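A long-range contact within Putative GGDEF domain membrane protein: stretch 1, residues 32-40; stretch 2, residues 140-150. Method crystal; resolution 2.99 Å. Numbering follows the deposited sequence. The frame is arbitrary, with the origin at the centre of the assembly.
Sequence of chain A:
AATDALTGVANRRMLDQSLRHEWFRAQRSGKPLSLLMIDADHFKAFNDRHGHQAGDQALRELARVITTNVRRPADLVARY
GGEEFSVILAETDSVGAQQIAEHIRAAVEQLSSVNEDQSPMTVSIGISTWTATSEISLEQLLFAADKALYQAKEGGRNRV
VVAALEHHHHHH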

# COMPACT_ATOMS: atom_id res chain seq x y z
N PRO A 32 3.33 -5.83 16.85
CA PRO A 32 3.42 -4.64 15.99
C PRO A 32 2.41 -4.69 14.85
O PRO A 32 2.17 -5.73 14.25
CB PRO A 32 4.86 -4.69 15.47
CG PRO A 32 5.28 -6.11 15.64
CD PRO A 32 4.59 -6.59 16.87
N LEU A 33 1.81 -3.53 14.57
CA LEU A 33 0.83 -3.37 13.51
C LEU A 33 1.34 -2.32 12.53
O LEU A 33 1.50 -1.15 12.90
CB LEU A 33 -0.53 -2.97 14.08
CG LEU A 33 -1.63 -2.64 13.07
CD1 LEU A 33 -2.06 -3.89 12.32
CD2 LEU A 33 -2.81 -1.99 13.77
N SER A 34 1.60 -2.73 11.29
CA SER A 34 2.17 -1.86 10.27
C SER A 34 1.13 -1.53 9.21
O SER A 34 0.23 -2.31 8.92
CB SER A 34 3.39 -2.51 9.62
OG SER A 34 4.43 -2.70 10.55
N LEU A 35 1.29 -0.35 8.62
CA LEU A 35 0.46 0.10 7.51
C LEU A 35 1.33 0.43 6.31
O LEU A 35 2.48 0.85 6.45
CB LEU A 35 -0.36 1.34 7.89
CG LEU A 35 -1.82 1.15 8.28
CD1 LEU A 35 -1.94 0.23 9.48
CD2 LEU A 35 -2.45 2.50 8.56
N LEU A 36 0.76 0.23 5.12
CA LEU A 36 1.40 0.60 3.87
C LEU A 36 0.44 1.45 3.06
O LEU A 36 -0.72 1.07 2.87
CB LEU A 36 1.82 -0.62 3.05
CG LEU A 36 2.82 -1.63 3.63
CD1 LEU A 36 3.26 -2.58 2.53
CD2 LEU A 36 4.01 -0.93 4.24
N MET A 37 0.92 2.59 2.58
CA MET A 37 0.18 3.44 1.65
C MET A 37 0.92 3.45 0.33
O MET A 37 2.07 3.89 0.27
CB MET A 37 0.02 4.85 2.20
CG MET A 37 -0.81 4.94 3.46
SD MET A 37 -2.55 4.58 3.19
CE MET A 37 -3.18 4.83 4.84
N ILE A 38 0.28 2.95 -0.72
CA ILE A 38 0.92 2.71 -2.00
C ILE A 38 0.17 3.51 -3.06
O ILE A 38 -0.95 3.16 -3.43
CB ILE A 38 0.94 1.21 -2.35
CG1 ILE A 38 1.57 0.41 -1.21
CG2 ILE A 38 1.69 0.98 -3.65
CD1 ILE A 38 1.45 -1.07 -1.37
N ASP A 39 0.80 4.57 -3.54
CA ASP A 39 0.23 5.43 -4.56
C ASP A 39 1.01 5.27 -5.85
O ASP A 39 2.24 5.11 -5.83
CB ASP A 39 0.25 6.89 -4.11
CG ASP A 39 -0.77 7.75 -4.84
OD1 ASP A 39 -0.61 7.95 -6.06
OD2 ASP A 39 -1.72 8.22 -4.19
N ALA A 40 0.30 5.30 -6.98
CA ALA A 40 0.95 5.22 -8.28
C ALA A 40 1.56 6.56 -8.64
O ALA A 40 0.99 7.62 -8.38
CB ALA A 40 -0.06 4.79 -9.35
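Stretch 2 140-150: QLLFAADKALY

This is a helix packed on one face of a β-strand, held by close packing of apolar side chains, with no hydrogen bond between the two segments. Residues 140-150 are helical throughout, part of a helix that extends beyond both ends of the stretch, with phi/psi values near -67/-38; its i to i+4 backbone bonds are regular, except that Ala145 N makes only weak bonds, to Leu141 O and to Leu142 O. The helix runs in the same general direction as strand 33-40, crossing it at -37°, and the two axes come within 7.8 Å of each other.

The closest backbone register falls at an alanine: Met37 CA and Ala145 CA are 6.1 Å apart. With only a methyl group on the helix side, Ala145 CB reaches Met37 CG at 3.6 Å and Leu35 CB at 4.2 Å, so one alanine beds between two successive inward-facing strand residues.

The pattern on each element follows its geometry. On the strand, alternation sets the rule: Leu35, Met37 and Asp39 direct their CA-to-CB bonds toward the helix, while Ser34, Leu36 and Ile38 direct theirs away. On the helix, Leu141, Ala145 and Leu149 point toward the strand at a spacing of four, one per turn. Because strand and helix run in a similar direction, contacts advance together along both. Leu141 CD2 lies 3.7 Å from Leu35 CD1 and 4.1 Å from Leu33 CD2; Leu33 sets out sideways, but the end of its side chain comes nearer. At the other end, Leu149 CD2 packs 3.7 Å from Met37 CB, and Leu149 CD1 lies 3.7 Å from the backbone Met37 O and 3.9 Å from Asp39 CB.

Leu142 and Asp146 lie along one side of this row. Both begin sideways and bring their ends closer. Leu142 CD2 approaches Leu35 CD2 at 3.7 Å and Met37 CE at 4.0 Å, widening the apolar patch. Asp146 instead places OD1 3.2 Å from Met37 CG, a close polar-to-carbon approach.

Met37 is the hub, with the largest covered area of any residue in either stretch. Its m, m, t side chain contacts Leu142, Ala145, Asp146 and Leu149, spanning two turns of the helix. Asp39 meets Leu149 through its CB, while its OD1 is hydrogen-bonded elsewhere in the structure. In all, 479 Å² is buried, summed over both sides. The rule to read here is a small residue at the point of closest approach, leucines one turn before and after it, and a long, unbranched methionine across from it.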

# COMPACT_ATOMS: atom_id res chain seq x y z
N GLN A 140 -3.61 8.59 14.41
CA GLN A 140 -2.22 8.98 14.26
C GLN A 140 -1.42 7.95 13.47
O GLN A 140 -0.47 8.31 12.77
CB GLN A 140 -1.59 9.21 15.64
CG GLN A 140 -2.40 10.15 16.52
CD GLN A 140 -1.68 10.56 17.78
OE1 GLN A 140 -1.48 9.75 18.69
NE2 GLN A 140 -1.28 11.82 17.85
N LEU A 141 -1.79 6.67 13.58
CA LEU A 141 -1.13 5.64 12.80
C LEU A 141 -1.41 5.79 11.31
O LEU A 141 -0.50 5.69 10.48
CB LEU A 141 -1.57 4.26 13.29
CG LEU A 141 -0.87 3.06 12.65
CD1 LEU A 141 0.52 2.90 13.21
CD2 LEU A 141 -1.69 1.80 12.85
N LEU A 142 -2.67 6.04 10.96
CA LEU A 142 -3.02 6.29 9.56
C LEU A 142 -2.40 7.59 9.07
O LEU A 142 -2.00 7.68 7.90
CB LEU A 142 -4.53 6.31 9.40
CG LEU A 142 -5.26 4.97 9.44
CD1 LEU A 142 -6.55 5.09 10.23
CD2 LEU A 142 -5.54 4.50 8.02
N PHE A 143 -2.33 8.60 9.93
CA PHE A 143 -1.76 9.88 9.53
C PHE A 143 -0.28 9.75 9.20
O PHE A 143 0.20 10.35 8.24
CB PHE A 143 -1.98 10.91 10.64
CG PHE A 143 -1.62 12.32 10.24
CD1 PHE A 143 -0.33 12.79 10.42
CD2 PHE A 143 -2.57 13.16 9.71
CE1 PHE A 143 0.00 14.08 10.05
CE2 PHE A 143 -2.24 14.45 9.35
CZ PHE A 143 -0.96 14.91 9.52
N ALA A 144 0.46 8.97 9.99
CA ALA A 144 1.89 8.83 9.76
C ALA A 144 2.20 8.10 8.46
O ALA A 144 3.26 8.30 7.88
CB ALA A 144 2.54 8.11 10.94
N ALA A 145 1.28 7.25 8.00
CA ALA A 145 1.53 6.51 6.77
C ALA A 145 1.27 7.35 5.53
O ALA A 145 2.02 7.28 4.56
CB ALA A 145 0.69 5.24 6.74
N ASP A 146 0.21 8.16 5.55
CA ASP A 146 -0.04 9.07 4.44
C ASP A 146 1.00 10.18 4.38
O ASP A 146 1.40 10.61 3.29
CB ASP A 146 -1.44 9.68 4.55
CG ASP A 146 -2.52 8.74 4.05
OD1 ASP A 146 -2.20 7.83 3.26
OD2 ASP A 146 -3.69 8.94 4.42
N LYS A 147 1.45 10.65 5.54
CA LYS A 147 2.50 11.67 5.56
C LYS A 147 3.80 11.12 5.00
O LYS A 147 4.48 11.78 4.21
CB LYS A 147 2.71 12.19 6.98
CG LYS A 147 3.80 13.26 7.09
CD LYS A 147 3.91 13.78 8.50
CE LYS A 147 5.02 14.80 8.65
NZ LYS A 147 5.09 15.32 10.03
N ALA A 148 4.17 9.89 5.39
CA ALA A 148 5.36 9.27 4.82
C ALA A 148 5.19 9.01 3.33
O ALA A 148 6.16 9.08 2.57
CB ALA A 148 5.67 7.97 5.56
N LEU A 149 3.96 8.72 2.90
CA LEU A 149 3.70 8.60 1.47
C LEU A 149 3.86 9.95 0.78
O LEU A 149 4.36 10.02 -0.35
CB LEU A 149 2.29 8.05 1.24
CG LEU A 149 1.77 8.08 -0.20
CD1 LEU A 149 2.64 7.24 -1.11
CD2 LEU A 149 0.33 7.60 -0.24
N TYR A 150 3.44 11.02 1.44
CA TYR A 150 3.66 12.36 0.91
C TYR A 150 5.14 12.69 0.82
O TYR A 150 5.60 13.25 -0.18
CB TYR A 150 2.93 13.39 1.79
CG TYR A 150 3.31 14.82 1.52
CD1 TYR A 150 2.80 15.50 0.42
CD2 TYR A 150 4.17 15.50 2.37
CE1 TYR A 150 3.15 16.81 0.17
CE2 TYR A 150 4.52 16.81 2.13
CZ TYR A 150 4.00 17.46 1.03
OH TYR A 150 4.35 18.77 0.79